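Local coordinates for protein putative isomerase (Sinorhizobium meliloti, PDB 2PPG) that is of unknown function but has the two-domain build of the enolase superfamily, a smaller N-terminal domain joined to a TIM-like barrel domain, at residues V246-I251 against V278-R283; S262-V267 against L286-P291; E269-V274 against M302-Y307. All coordinates share one frame; numbering follows the deposited sequence.

Contact 1: V246-I251 against V278-R283; sequences VRTEDI and VPRVAR
Ile251 lays its side chain over the guanidinium of Arg280, and the two side chains cross at about a right angle. The terminal CD1 of Ile251 sits above the centre of the flat group, 3.8 Å from Arg280 CZ, while Ile251 CG1 covers the near end of the same face at 3.8 Å from Arg280 NE. Thr248 comes at the edge of the group instead. Its carbonyl O accepts a hydrogen bond from Arg280 NH2 (3.0 Å, 151° at the hydrogen), with the donor well above the carbonyl plane, 52° out of it. The methyl CG2 of Thr248, anti to its backbone N, lies 3.4 Å from the same NH2. A bend at chi2 of Arg280 (82°), followed by an extended run to the guanidinium, carries the charged group from the helix side across to this carbonyl. One N-H and one face of Arg280 are thus used at once, and the pairing would restrict rotation of the guanidinium. NH1 of Arg280 has its own acceptor, the backbone O of Asp276. Around the edges of this packing, Ile251 CD1 also touches Pro279 CB at 3.9 Å, and Ile251 CG2 meets Arg283 CG at 4.0 Å; the charged end of Arg283 goes on to a salt bridge with Asp252. The contact lies near the surface of the barrel domain. It joins the turn that leaves strand 241-243 and leads into helix 251-260, where Asp250 is the N-cap, to the last turns of helix 274-282, so that two successive outer helices of the barrel meet here.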
ATOM      1  N   VAL A 246     -13.443   9.372  18.300  1.00 28.82           N
ATOM      2  CA  VAL A 246     -13.345  10.505  17.371  1.00 26.63           C
ATOM      3  C   VAL A 246     -14.638  10.674  16.595  1.00 28.67           C
ATOM      4  O   VAL A 246     -15.608   9.961  16.836  1.00 29.10           O
ATOM      5  CB  VAL A 246     -12.185  10.351  16.363  1.00 25.87           C
ATOM      6  CG1 VAL A 246     -10.819  10.172  17.094  1.00 20.22           C
ATOM      7  CG2 VAL A 246     -12.469   9.213  15.383  1.00 21.21           C
ATOM      8  N   ARG A 247     -14.648  11.616  15.658  1.00 28.68           N
ATOM      9  CA  ARG A 247     -15.836  11.900  14.876  1.00 26.48           C
ATOM     10  C   ARG A 247     -16.116  10.729  13.969  1.00 25.14           C
ATOM     11  O   ARG A 247     -15.172  10.078  13.504  1.00 22.98           O
ATOM     12  CB  ARG A 247     -15.622  13.153  14.040  1.00 30.53           C
ATOM     13  CG  ARG A 247     -16.669  14.216  14.273  1.00 37.64           C
ATOM     14  CD  ARG A 247     -16.494  14.821  15.642  1.00 40.99           C
ATOM     15  NE  ARG A 247     -17.267  16.045  15.850  1.00 44.04           N
ATOM     16  CZ  ARG A 247     -18.543  16.082  16.229  1.00 44.18           C
ATOM     17  NH1 ARG A 247     -19.230  14.965  16.410  1.00 41.84           N
ATOM     18  NH2 ARG A 247     -19.139  17.251  16.416  1.00 47.06           N
ATOM     19  N   THR A 248     -17.403  10.464  13.717  1.00 23.51           N
ATOM     20  CA  THR A 248     -17.825   9.367  12.844  1.00 23.41           C
ATOM     21  C   THR A 248     -17.136   9.474  11.497  1.00 28.50           C
ATOM     22  O   THR A 248     -16.685   8.463  10.940  1.00 28.70           O
ATOM     23  CB  THR A 248     -19.359   9.336  12.582  1.00 27.52           C
ATOM     24  OG1 THR A 248     -20.097   9.402  13.816  1.00 27.54           O
ATOM     25  CG2 THR A 248     -19.738   8.054  11.847  1.00 25.97           C
ATOM     26  N   GLU A 249     -17.054  10.697  10.973  1.00 31.49           N
ATOM     27  CA  GLU A 249     -16.494  10.924   9.630  1.00 34.35           C
ATOM     28  C   GLU A 249     -14.983  10.766   9.623  1.00 33.17           C
ATOM     29  O   GLU A 249     -14.382  10.557   8.571  1.00 31.29           O
ATOM     30  CB  GLU A 249     -16.881  12.303   9.082  1.00 33.61           C
ATOM     31  CG  GLU A 249     -18.394  12.555   8.999  1.00 41.18           C
ATOM     32  CD  GLU A 249     -19.003  13.125  10.293  1.00 44.52           C
ATOM     33  OE1 GLU A 249     -18.375  12.991  11.376  1.00 47.46           O
ATOM     34  OE2 GLU A 249     -20.117  13.706  10.224  1.00 41.74           O
ATOM     35  N   ASP A 250     -14.377  10.834  10.808  1.00 35.63           N
ATOM     36  CA  ASP A 250     -12.919  10.816  10.947  1.00 36.44           C
ATOM     37  C   ASP A 250     -12.360   9.385  10.957  1.00 38.00           C
ATOM     38  O   ASP A 250     -11.796   8.919  11.969  1.00 35.58           O
ATOM     39  CB  ASP A 250     -12.524  11.582  12.212  1.00 38.55           C
ATOM     40  CG  ASP A 250     -11.025  11.752  12.374  1.00 39.94           C
ATOM     41  OD1 ASP A 250     -10.246  11.351  11.483  1.00 43.28           O
ATOM     42  OD2 ASP A 250     -10.624  12.292  13.422  1.00 42.97           O
ATOM     43  N   ILE A 251     -12.504   8.711   9.813  1.00 37.32           N
ATOM     44  CA  ILE A 251     -12.052   7.325   9.636  1.00 41.30           C
ATOM     45  C   ILE A 251     -10.532   7.141   9.777  1.00 41.24           C
ATOM     46  O   ILE A 251     -10.073   6.165  10.374  1.00 41.10           O
ATOM     47  CB  ILE A 251     -12.552   6.723   8.301  1.00 41.75           C
ATOM     48  CG1 ILE A 251     -14.085   6.661   8.295  1.00 41.08           C
ATOM     49  CG2 ILE A 251     -11.949   5.327   8.080  1.00 42.59           C
ATOM     50  CD1 ILE A 251     -14.688   6.192   6.991  1.00 42.07           C
ATOM     51  N   VAL A 278     -18.018  -1.326   6.281  1.00 36.56           N
ATOM     52  CA  VAL A 278     -16.918  -1.694   5.388  1.00 38.25           C
ATOM     53  C   VAL A 278     -15.652  -0.820   5.497  1.00 39.31           C
ATOM     54  O   VAL A 278     -14.559  -1.341   5.729  1.00 39.30           O
ATOM     55  CB  VAL A 278     -17.412  -1.749   3.924  1.00 38.36           C
ATOM     56  CG1 VAL A 278     -16.281  -2.114   2.971  1.00 37.53           C
ATOM     57  CG2 VAL A 278     -18.551  -2.736   3.814  1.00 39.06           C
ATOM     58  N   PRO A 279     -15.793   0.509   5.336  1.00 37.91           N
ATOM     59  CA  PRO A 279     -14.611   1.358   5.401  1.00 36.57           C
ATOM     60  C   PRO A 279     -13.883   1.258   6.723  1.00 35.53           C
ATOM     61  O   PRO A 279     -12.653   1.259   6.746  1.00 42.69           O
ATOM     62  CB  PRO A 279     -15.191   2.757   5.227  1.00 38.93           C
ATOM     63  CG  PRO A 279     -16.439   2.526   4.428  1.00 38.52           C
ATOM     64  CD  PRO A 279     -17.004   1.306   5.076  1.00 36.90           C
ATOM     65  N   ARG A 280     -14.621   1.145   7.817  1.00 33.66           N
ATOM     66  CA  ARG A 280     -13.990   1.056   9.132  1.00 35.75           C
ATOM     67  C   ARG A 280     -13.224  -0.255   9.363  1.00 38.38           C
ATOM     68  O   ARG A 280     -12.170  -0.235  10.002  1.00 38.74           O
ATOM     69  CB  ARG A 280     -14.992   1.324  10.266  1.00 34.30           C
ATOM     70  CG  ARG A 280     -15.380   2.812  10.452  1.00 32.20           C
ATOM     71  CD  ARG A 280     -16.474   3.253   9.479  1.00 31.46           C
ATOM     72  NE  ARG A 280     -16.954   4.614   9.722  1.00 32.46           N
ATOM     73  CZ  ARG A 280     -17.831   5.254   8.950  1.00 29.90           C
ATOM     74  NH1 ARG A 280     -18.337   4.669   7.877  1.00 31.95           N
ATOM     75  NH2 ARG A 280     -18.204   6.488   9.247  1.00 31.82           N
ATOM     76  N   VAL A 281     -13.733  -1.387   8.862  1.00 39.18           N
ATOM     77  CA  VAL A 281     -12.981  -2.641   9.014  1.00 38.68           C
ATOM     78  C   VAL A 281     -11.818  -2.688   8.029  1.00 36.43           C
ATOM     79  O   VAL A 281     -10.729  -3.164   8.366  1.00 32.34           O
ATOM     80  CB  VAL A 281     -13.849  -3.943   8.935  1.00 41.66           C
ATOM     81  CG1 VAL A 281     -15.294  -3.666   9.296  1.00 39.57           C
ATOM     82  CG2 VAL A 281     -13.731  -4.620   7.583  1.00 40.11           C
ATOM     83  N   ALA A 282     -12.046  -2.148   6.833  1.00 33.55           N
ATOM     84  CA  ALA A 282     -10.995  -2.023   5.827  1.00 32.99           C
ATOM     85  C   ALA A 282      -9.786  -1.312   6.408  1.00 32.84           C
ATOM     86  O   ALA A 282      -8.663  -1.710   6.154  1.00 35.02           O
ATOM     87  CB  ALA A 282     -11.509  -1.286   4.582  1.00 31.40           C
ATOM     88  N   ARG A 283     -10.011  -0.271   7.207  1.00 34.80           N
ATOM     89  CA  ARG A 283      -8.891   0.445   7.822  1.00 33.44           C
ATOM     90  C   ARG A 283      -8.410  -0.148   9.149  1.00 32.85           C
ATOM     91  O   ARG A 283      -7.626   0.485   9.856  1.00 29.26           O
ATOM     92  CB  ARG A 283      -9.218   1.929   7.990  1.00 33.43           C
ATOM     93  CG  ARG A 283      -9.189   2.731   6.695  1.00 40.53           C
ATOM     94  CD  ARG A 283      -7.767   2.917   6.142  1.00 45.01           C
ATOM     95  NE  ARG A 283      -6.828   3.569   7.067  1.00 49.17           N
ATOM     96  CZ  ARG A 283      -6.784   4.884   7.301  1.00 50.65           C
ATOM     97  NH1 ARG A 283      -7.646   5.694   6.691  1.00 47.57           N
ATOM     98  NH2 ARG A 283      -5.885   5.393   8.148  1.00 48.00           N
TER

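Contact 2: S262-V267 against L286-P291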
ATOM      1  N   SER A 262      -3.377  -0.293  22.935  1.00 36.39           N
ATOM      2  CA  SER A 262      -3.713  -1.715  22.962  1.00 40.88           C
ATOM      3  C   SER A 262      -5.212  -1.937  23.240  1.00 41.30           C
ATOM      4  O   SER A 262      -5.738  -3.017  22.986  1.00 43.90           O
ATOM      5  CB  SER A 262      -2.840  -2.465  23.963  1.00 38.79           C
ATOM      6  OG  SER A 262      -2.984  -1.894  25.243  1.00 43.73           O
ATOM      7  N   THR A 263      -5.880  -0.900  23.740  1.00 38.14           N
ATOM      8  CA  THR A 263      -7.297  -0.941  24.078  1.00 35.89           C
ATOM      9  C   THR A 263      -8.201  -1.132  22.867  1.00 37.69           C
ATOM     10  O   THR A 263      -8.020  -0.496  21.810  1.00 40.39           O
ATOM     11  CB  THR A 263      -7.737   0.360  24.771  1.00 36.78           C
ATOM     12  OG1 THR A 263      -7.080   0.479  26.032  1.00 35.89           O
ATOM     13  CG2 THR A 263      -9.258   0.383  24.998  1.00 37.43           C
ATOM     14  N   ALA A 264      -9.186  -2.006  23.046  1.00 33.11           N
ATOM     15  CA  ALA A 264     -10.169  -2.305  22.032  1.00 28.55           C
ATOM     16  C   ALA A 264     -11.003  -1.053  21.715  1.00 28.82           C
ATOM     17  O   ALA A 264     -11.404  -0.330  22.616  1.00 26.46           O
ATOM     18  CB  ALA A 264     -11.034  -3.421  22.517  1.00 26.77           C
ATOM     19  N   ILE A 265     -11.237  -0.793  20.433  1.00 26.20           N
ATOM     20  CA  ILE A 265     -11.957   0.407  20.020  1.00 29.76           C
ATOM     21  C   ILE A 265     -13.340   0.032  19.540  1.00 28.10           C
ATOM     22  O   ILE A 265     -13.476  -0.837  18.680  1.00 27.92           O
ATOM     23  CB  ILE A 265     -11.228   1.170  18.880  1.00 31.09           C
ATOM     24  CG1 ILE A 265      -9.855   1.668  19.342  1.00 29.48           C
ATOM     25  CG2 ILE A 265     -12.072   2.326  18.378  1.00 27.10           C
ATOM     26  CD1 ILE A 265      -9.875   2.379  20.640  1.00 30.62           C
ATOM     27  N   ALA A 266     -14.356   0.693  20.091  1.00 25.00           N
ATOM     28  CA  ALA A 266     -15.746   0.323  19.824  1.00 25.92           C
ATOM     29  C   ALA A 266     -16.497   1.443  19.150  1.00 26.37           C
ATOM     30  O   ALA A 266     -16.451   2.590  19.617  1.00 27.04           O
ATOM     31  CB  ALA A 266     -16.444  -0.060  21.113  1.00 25.52           C
ATOM     32  N   VAL A 267     -17.185   1.109  18.055  1.00 22.49           N
ATOM     33  CA  VAL A 267     -17.986   2.080  17.311  1.00 22.04           C
ATOM     34  C   VAL A 267     -19.184   1.383  16.712  1.00 22.80           C
ATOM     35  O   VAL A 267     -19.240   0.156  16.723  1.00 22.74           O
ATOM     36  CB  VAL A 267     -17.176   2.763  16.174  1.00 23.18           C
ATOM     37  CG1 VAL A 267     -16.038   3.593  16.756  1.00 23.39           C
ATOM     38  CG2 VAL A 267     -16.638   1.731  15.163  1.00 23.40           C
ATOM     39  N   LEU A 286     -11.652  -0.919  14.142  1.00 35.27           N
ATOM     40  CA  LEU A 286     -12.431  -1.337  15.315  1.00 33.23           C
ATOM     41  C   LEU A 286     -12.236  -2.783  15.727  1.00 33.55           C
ATOM     42  O   LEU A 286     -12.189  -3.671  14.884  1.00 32.76           O
ATOM     43  CB  LEU A 286     -13.932  -1.097  15.093  1.00 34.61           C
ATOM     44  CG  LEU A 286     -14.623  -1.986  14.058  1.00 33.76           C
ATOM     45  CD1 LEU A 286     -16.122  -1.941  14.199  1.00 34.88           C
ATOM     46  CD2 LEU A 286     -14.204  -1.575  12.665  1.00 37.43           C
ATOM     47  N   ALA A 287     -12.162  -3.002  17.038  1.00 32.89           N
ATOM     48  CA  ALA A 287     -12.253  -4.330  17.641  1.00 28.10           C
ATOM     49  C   ALA A 287     -13.709  -4.765  17.892  1.00 32.57           C
ATOM     50  O   ALA A 287     -14.013  -5.962  17.861  1.00 34.63           O
ATOM     51  CB  ALA A 287     -11.504  -4.346  18.945  1.00 30.40           C
ATOM     52  N   ILE A 288     -14.595  -3.798  18.158  1.00 30.02           N
ATOM     53  CA  ILE A 288     -15.984  -4.073  18.543  1.00 29.68           C
ATOM     54  C   ILE A 288     -16.994  -3.240  17.744  1.00 27.78           C
ATOM     55  O   ILE A 288     -16.794  -2.037  17.592  1.00 29.03           O
ATOM     56  CB  ILE A 288     -16.195  -3.743  20.032  1.00 29.88           C
ATOM     57  CG1 ILE A 288     -15.195  -4.515  20.907  1.00 33.24           C
ATOM     58  CG2 ILE A 288     -17.627  -4.052  20.451  1.00 28.45           C
ATOM     59  CD1 ILE A 288     -15.092  -4.014  22.347  1.00 30.66           C
ATOM     60  N   VAL A 289     -18.064  -3.863  17.242  1.00 26.56           N
ATOM     61  CA  VAL A 289     -19.187  -3.100  16.639  1.00 29.35           C
ATOM     62  C   VAL A 289     -20.338  -2.953  17.601  1.00 26.23           C
ATOM     63  O   VAL A 289     -20.718  -3.918  18.255  1.00 24.33           O
ATOM     64  CB  VAL A 289     -19.846  -3.745  15.385  1.00 28.41           C
ATOM     65  CG1 VAL A 289     -19.531  -2.975  14.166  1.00 29.74           C
ATOM     66  CG2 VAL A 289     -19.513  -5.204  15.258  1.00 30.75           C
ATOM     67  N   GLN A 290     -20.936  -1.766  17.636  1.00 23.57           N
ATOM     68  CA  GLN A 290     -22.046  -1.507  18.544  1.00 23.86           C
ATOM     69  C   GLN A 290     -23.315  -1.116  17.819  1.00 24.24           C
ATOM     70  O   GLN A 290     -23.721   0.040  17.868  1.00 25.65           O
ATOM     71  CB  GLN A 290     -21.654  -0.438  19.561  1.00 22.89           C
ATOM     72  CG  GLN A 290     -20.524  -0.908  20.458  1.00 28.34           C
ATOM     73  CD  GLN A 290     -19.966   0.205  21.300  1.00 33.82           C
ATOM     74  OE1 GLN A 290     -19.554   1.245  20.776  1.00 33.38           O
ATOM     75  NE2 GLN A 290     -19.942  -0.002  22.619  1.00 33.71           N
ATOM     76  N   PRO A 291     -23.957  -2.076  17.144  1.00 25.93           N
ATOM     77  CA  PRO A 291     -25.150  -1.701  16.398  1.00 29.34           C
ATOM     78  C   PRO A 291     -26.301  -1.315  17.325  1.00 28.63           C
ATOM     79  O   PRO A 291     -26.464  -1.896  18.396  1.00 31.37           O
ATOM     80  CB  PRO A 291     -25.494  -2.976  15.622  1.00 28.35           C
ATOM     81  CG  PRO A 291     -24.954  -4.067  16.448  1.00 28.02           C
ATOM     82  CD  PRO A 291     -23.671  -3.511  17.025  1.00 28.70           C
TER
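In Val267, chi1 (-64°) puts CG1 anti to the carbonyl carbon and leaves CG2 in the crowded position between N and the carbonyl carbon, where Leu286 CG (chi1 69°) also lies; this brings Val267 CG2 to 3.8 Å from Leu286 CD1, the two side chains crossing at about a right angle. Gln290, extended beyond CG, sends its amide back over Ala266, with OE1 3.4 Å from Ala266 CB. Ala266 and Ile288 share one face of the sheet, their CB atoms 3.8 Å apart, and Val267 and Val289 share the other. Ala264 CB rests on Ala287 CB at 3.7 Å. The backbones run parallel. Ile265 O takes Ile288 N at 3.2 Å and, weakly, Ala287 N; Val267 N gives to Ile288 O at 3.2 Å; and Gln290 N reaches Val267 O at 2.7 Å. Strands 264-267 and 288-289 are neighbours in the barrel wall, linked by a beta-alpha-beta crossover through helix 274-282. Backbone bonds therefore set the register, while Val267, Leu286 and Val289 give an apolar face toward the helices, and on the face of Ala266 and Ile288 the buried Gln290 has its NE2 satisfied by Glu243.

Contact 3: E269-V274 against M302-Y307; sequences EEWRTV and MRIGAY
The indole of Trp271 meets Ile304 at its edge: the terminal CD1 of Ile304 lies near the ring plane, 4.3 Å from Trp271 CE3, so neither face of the indole is used in this pairing. The ring of Tyr307 is approached obliquely by Val274, whose CG2 is 4.1 Å from Tyr307 CD1 and equally close to the CB at the root of the ring. The guanidinium of Arg272 takes no part in the packing on the helix; it makes a cation-pi contact with Tyr116 of the second subunit. Val274 is the centre of the packing. Its CG2 is anti to the backbone N (CG1 at chi1 58°), which directs that methyl at the helix backbone, 3.8 Å from Arg303 O, and leaves CG1 against Arg303 CB at 4.0 Å. Val274 thus straddles the root of Arg303 and crosses both the Arg303 and Tyr307 side chains at about a right angle. Arg303 contributes only its base here; from CG it runs out extended and away, to a salt bridge with Asp105. Ile304 fills the other side of the approach. Its CG1 lies 3.7 Å from Val274 CA, and with chi2 near anti (-166°) the chain reaches on along the backbone, so that CD1 comes to rest 3.8 Å from Thr273 O. No hydrogen bond links the segments, and the contact is held by apolar packing. Segment 269-274 follows strand 264-267 and leads into helix 274-282, with Thr273 at the N-cap. Its last residue docks on helix 293-310, the next helix around the barrel, and Met277 of helix 274-282 packs on both Trp271 and Ile304.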
ATOM      1  N   GLU A 269     -22.918   2.674  16.710  1.00 26.36           N
ATOM      2  CA  GLU A 269     -24.288   3.014  17.075  1.00 27.50           C
ATOM      3  C   GLU A 269     -25.017   3.960  16.109  1.00 25.96           C
ATOM      4  O   GLU A 269     -26.230   3.896  15.992  1.00 28.53           O
ATOM      5  CB  GLU A 269     -24.334   3.552  18.513  1.00 31.19           C
ATOM      6  CG  GLU A 269     -23.801   4.962  18.680  1.00 35.25           C
ATOM      7  CD  GLU A 269     -23.710   5.365  20.126  1.00 42.89           C
ATOM      8  OE1 GLU A 269     -22.685   5.040  20.774  1.00 47.19           O
ATOM      9  OE2 GLU A 269     -24.665   6.009  20.616  1.00 44.86           O
ATOM     10  N   GLU A 270     -24.283   4.835  15.433  1.00 25.63           N
ATOM     11  CA  GLU A 270     -24.883   5.833  14.550  1.00 28.31           C
ATOM     12  C   GLU A 270     -24.940   5.419  13.088  1.00 30.08           C
ATOM     13  O   GLU A 270     -25.426   6.180  12.248  1.00 33.32           O
ATOM     14  CB  GLU A 270     -24.135   7.163  14.640  1.00 30.43           C
ATOM     15  CG  GLU A 270     -22.731   7.142  14.063  1.00 31.60           C
ATOM     16  CD  GLU A 270     -21.677   6.677  15.077  1.00 31.44           C
ATOM     17  OE1 GLU A 270     -21.960   5.778  15.896  1.00 29.83           O
ATOM     18  OE2 GLU A 270     -20.556   7.212  15.048  1.00 30.76           O
ATOM     19  N   TRP A 271     -24.425   4.233  12.771  1.00 31.47           N
ATOM     20  CA  TRP A 271     -24.474   3.741  11.405  1.00 27.42           C
ATOM     21  C   TRP A 271     -25.900   3.334  11.104  1.00 30.47           C
ATOM     22  O   TRP A 271     -26.734   3.303  12.015  1.00 30.98           O
ATOM     23  CB  TRP A 271     -23.561   2.537  11.200  1.00 27.36           C
ATOM     24  CG  TRP A 271     -22.115   2.777  11.507  1.00 28.82           C
ATOM     25  CD1 TRP A 271     -21.482   3.978  11.620  1.00 25.33           C
ATOM     26  CD2 TRP A 271     -21.114   1.770  11.699  1.00 26.56           C
ATOM     27  NE1 TRP A 271     -20.142   3.778  11.891  1.00 26.55           N
ATOM     28  CE2 TRP A 271     -19.895   2.432  11.948  1.00 25.75           C
ATOM     29  CE3 TRP A 271     -21.136   0.374  11.699  1.00 24.62           C
ATOM     30  CZ2 TRP A 271     -18.709   1.747  12.201  1.00 25.45           C
ATOM     31  CZ3 TRP A 271     -19.962  -0.303  11.954  1.00 25.62           C
ATOM     32  CH2 TRP A 271     -18.764   0.384  12.204  1.00 25.75           C
ATOM     33  N   ARG A 272     -26.169   3.005   9.836  1.00 27.15           N
ATOM     34  CA  ARG A 272     -27.502   2.612   9.419  1.00 31.19           C
ATOM     35  C   ARG A 272     -27.512   1.300   8.651  1.00 34.05           C
ATOM     36  O   ARG A 272     -28.477   0.538   8.742  1.00 33.20           O
ATOM     37  CB  ARG A 272     -28.151   3.719   8.587  1.00 31.68           C
ATOM     38  CG  ARG A 272     -28.414   4.990   9.375  1.00 31.77           C
ATOM     39  CD  ARG A 272     -29.407   4.758  10.518  1.00 28.19           C
ATOM     40  NE  ARG A 272     -30.004   6.024  10.929  1.00 28.54           N
ATOM     41  CZ  ARG A 272     -29.463   6.863  11.807  1.00 27.40           C
ATOM     42  NH1 ARG A 272     -28.305   6.573  12.392  1.00 26.16           N
ATOM     43  NH2 ARG A 272     -30.077   8.004  12.085  1.00 26.01           N
ATOM     44  N   THR A 273     -26.449   1.049   7.888  1.00 33.56           N
ATOM     45  CA  THR A 273     -26.326  -0.185   7.115  1.00 32.89           C
ATOM     46  C   THR A 273     -24.938  -0.816   7.244  1.00 35.89           C
ATOM     47  O   THR A 273     -23.977  -0.183   7.715  1.00 32.34           O
ATOM     48  CB  THR A 273     -26.555   0.047   5.617  1.00 32.51           C
ATOM     49  OG1 THR A 273     -25.518   0.893   5.127  1.00 30.17           O
ATOM     50  CG2 THR A 273     -27.926   0.686   5.337  1.00 32.27           C
ATOM     51  N   VAL A 274     -24.839  -2.063   6.784  1.00 35.00           N
ATOM     52  CA  VAL A 274     -23.568  -2.766   6.697  1.00 31.84           C
ATOM     53  C   VAL A 274     -22.560  -1.983   5.845  1.00 35.29           C
ATOM     54  O   VAL A 274     -21.345  -2.124   6.008  1.00 42.17           O
ATOM     55  CB  VAL A 274     -23.778  -4.206   6.165  1.00 31.55           C
ATOM     56  CG1 VAL A 274     -24.459  -4.197   4.781  1.00 32.74           C
ATOM     57  CG2 VAL A 274     -22.465  -4.991   6.141  1.00 30.60           C
HETATM   58  N   MSE A 302     -28.472  -7.835  11.282  1.00 29.73           N
HETATM   59  CA  MSE A 302     -27.904  -9.159  11.020  1.00 33.56           C
HETATM   60  C   MSE A 302     -26.818  -9.112   9.945  1.00 33.07           C
HETATM   61  O   MSE A 302     -25.836  -9.859  10.015  1.00 33.25           O
HETATM   62  CB  MSE A 302     -28.996 -10.169  10.645  1.00 38.38           C
HETATM   63  CG  MSE A 302     -29.969 -10.483  11.781  1.00 43.89           C
HETATM   64 SE   MSE A 302     -29.131 -11.361  13.342  1.00 55.63          SE
HETATM   65  CE  MSE A 302     -28.683 -13.069  12.490  1.00 50.54           C
ATOM     66  N   ARG A 303     -26.981  -8.225   8.963  1.00 29.04           N
ATOM     67  CA  ARG A 303     -25.928  -8.016   7.956  1.00 27.98           C
ATOM     68  C   ARG A 303     -24.631  -7.517   8.613  1.00 25.80           C
ATOM     69  O   ARG A 303     -23.545  -7.953   8.255  1.00 28.56           O
ATOM     70  CB  ARG A 303     -26.396  -7.105   6.801  1.00 24.11           C
ATOM     71  CG  ARG A 303     -27.428  -7.797   5.873  1.00 24.66           C
ATOM     72  CD  ARG A 303     -28.113  -6.870   4.823  1.00 25.60           C
ATOM     73  NE  ARG A 303     -29.186  -7.596   4.124  1.00 33.28           N
ATOM     74  CZ  ARG A 303     -29.959  -7.120   3.141  1.00 34.07           C
ATOM     75  NH1 ARG A 303     -29.815  -5.882   2.693  1.00 33.50           N
ATOM     76  NH2 ARG A 303     -30.892  -7.894   2.594  1.00 33.38           N
ATOM     77  N   ILE A 304     -24.762  -6.638   9.596  1.00 25.16           N
ATOM     78  CA  ILE A 304     -23.614  -6.106  10.316  1.00 25.39           C
ATOM     79  C   ILE A 304     -22.982  -7.163  11.211  1.00 25.50           C
ATOM     80  O   ILE A 304     -21.762  -7.295  11.253  1.00 27.57           O
ATOM     81  CB  ILE A 304     -24.008  -4.876  11.137  1.00 26.10           C
ATOM     82  CG1 ILE A 304     -24.296  -3.715  10.190  1.00 25.35           C
ATOM     83  CG2 ILE A 304     -22.915  -4.520  12.150  1.00 23.88           C
ATOM     84  CD1 ILE A 304     -24.372  -2.371  10.854  1.00 25.91           C
ATOM     85  N   GLY A 305     -23.820  -7.927  11.905  1.00 26.45           N
ATOM     86  CA  GLY A 305     -23.355  -9.071  12.687  1.00 26.25           C
ATOM     87  C   GLY A 305     -22.628 -10.108  11.849  1.00 29.77           C
ATOM     88  O   GLY A 305     -21.567 -10.583  12.232  1.00 31.60           O
ATOM     89  N   ALA A 306     -23.197 -10.465  10.699  1.00 33.16           N
ATOM     90  CA  ALA A 306     -22.553 -11.431   9.789  1.00 30.99           C
ATOM     91  C   ALA A 306     -21.200 -10.928   9.291  1.00 31.60           C
ATOM     92  O   ALA A 306     -20.265 -11.710   9.131  1.00 33.90           O
ATOM     93  CB  ALA A 306     -23.447 -11.743   8.620  1.00 23.66           C
ATOM     94  N   TYR A 307     -21.102  -9.624   9.049  1.00 28.98           N
ATOM     95  CA  TYR A 307     -19.843  -9.030   8.646  1.00 29.25           C
ATOM     96  C   TYR A 307     -18.798  -9.068   9.774  1.00 28.28           C
ATOM     97  O   TYR A 307     -17.636  -9.336   9.526  1.00 27.48           O
ATOM     98  CB  TYR A 307     -20.066  -7.601   8.166  1.00 34.03           C
ATOM     99  CG  TYR A 307     -19.046  -7.114   7.155  1.00 34.87           C
ATOM    100  CD1 TYR A 307     -19.160  -7.447   5.804  1.00 32.48           C
ATOM    101  CD2 TYR A 307     -17.984  -6.297   7.550  1.00 33.98           C
ATOM    102  CE1 TYR A 307     -18.236  -6.996   4.876  1.00 35.31           C
ATOM    103  CE2 TYR A 307     -17.054  -5.835   6.634  1.00 35.28           C
ATOM    104  CZ  TYR A 307     -17.180  -6.191   5.297  1.00 37.50           C
ATOM    105  OH  TYR A 307     -16.245  -5.741   4.388  1.00 37.78           O
TER

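In the fold
All three contacts lie in the barrel domain and involve consecutive beta-alpha units. Contact 2 is buried sheet pairing, with backbone hydrogen bonds and mostly apolar side chains. Contact 3 is also buried but links a loop to a helix without any hydrogen bond across it. Contact 1 is a surface contact, and there an arginine uses its face for an isoleucine and its N-H for a carbonyl. Helix 274-282 relates them: it carries one half of contact 1, follows the loop of contact 3 and crosses between the strands of contact 2. Trp271 touches Arg280 of contact 1 and Leu286 and Val289 of contact 2, while Thr248 OG1 hydrogen-bonds Glu270 OE2.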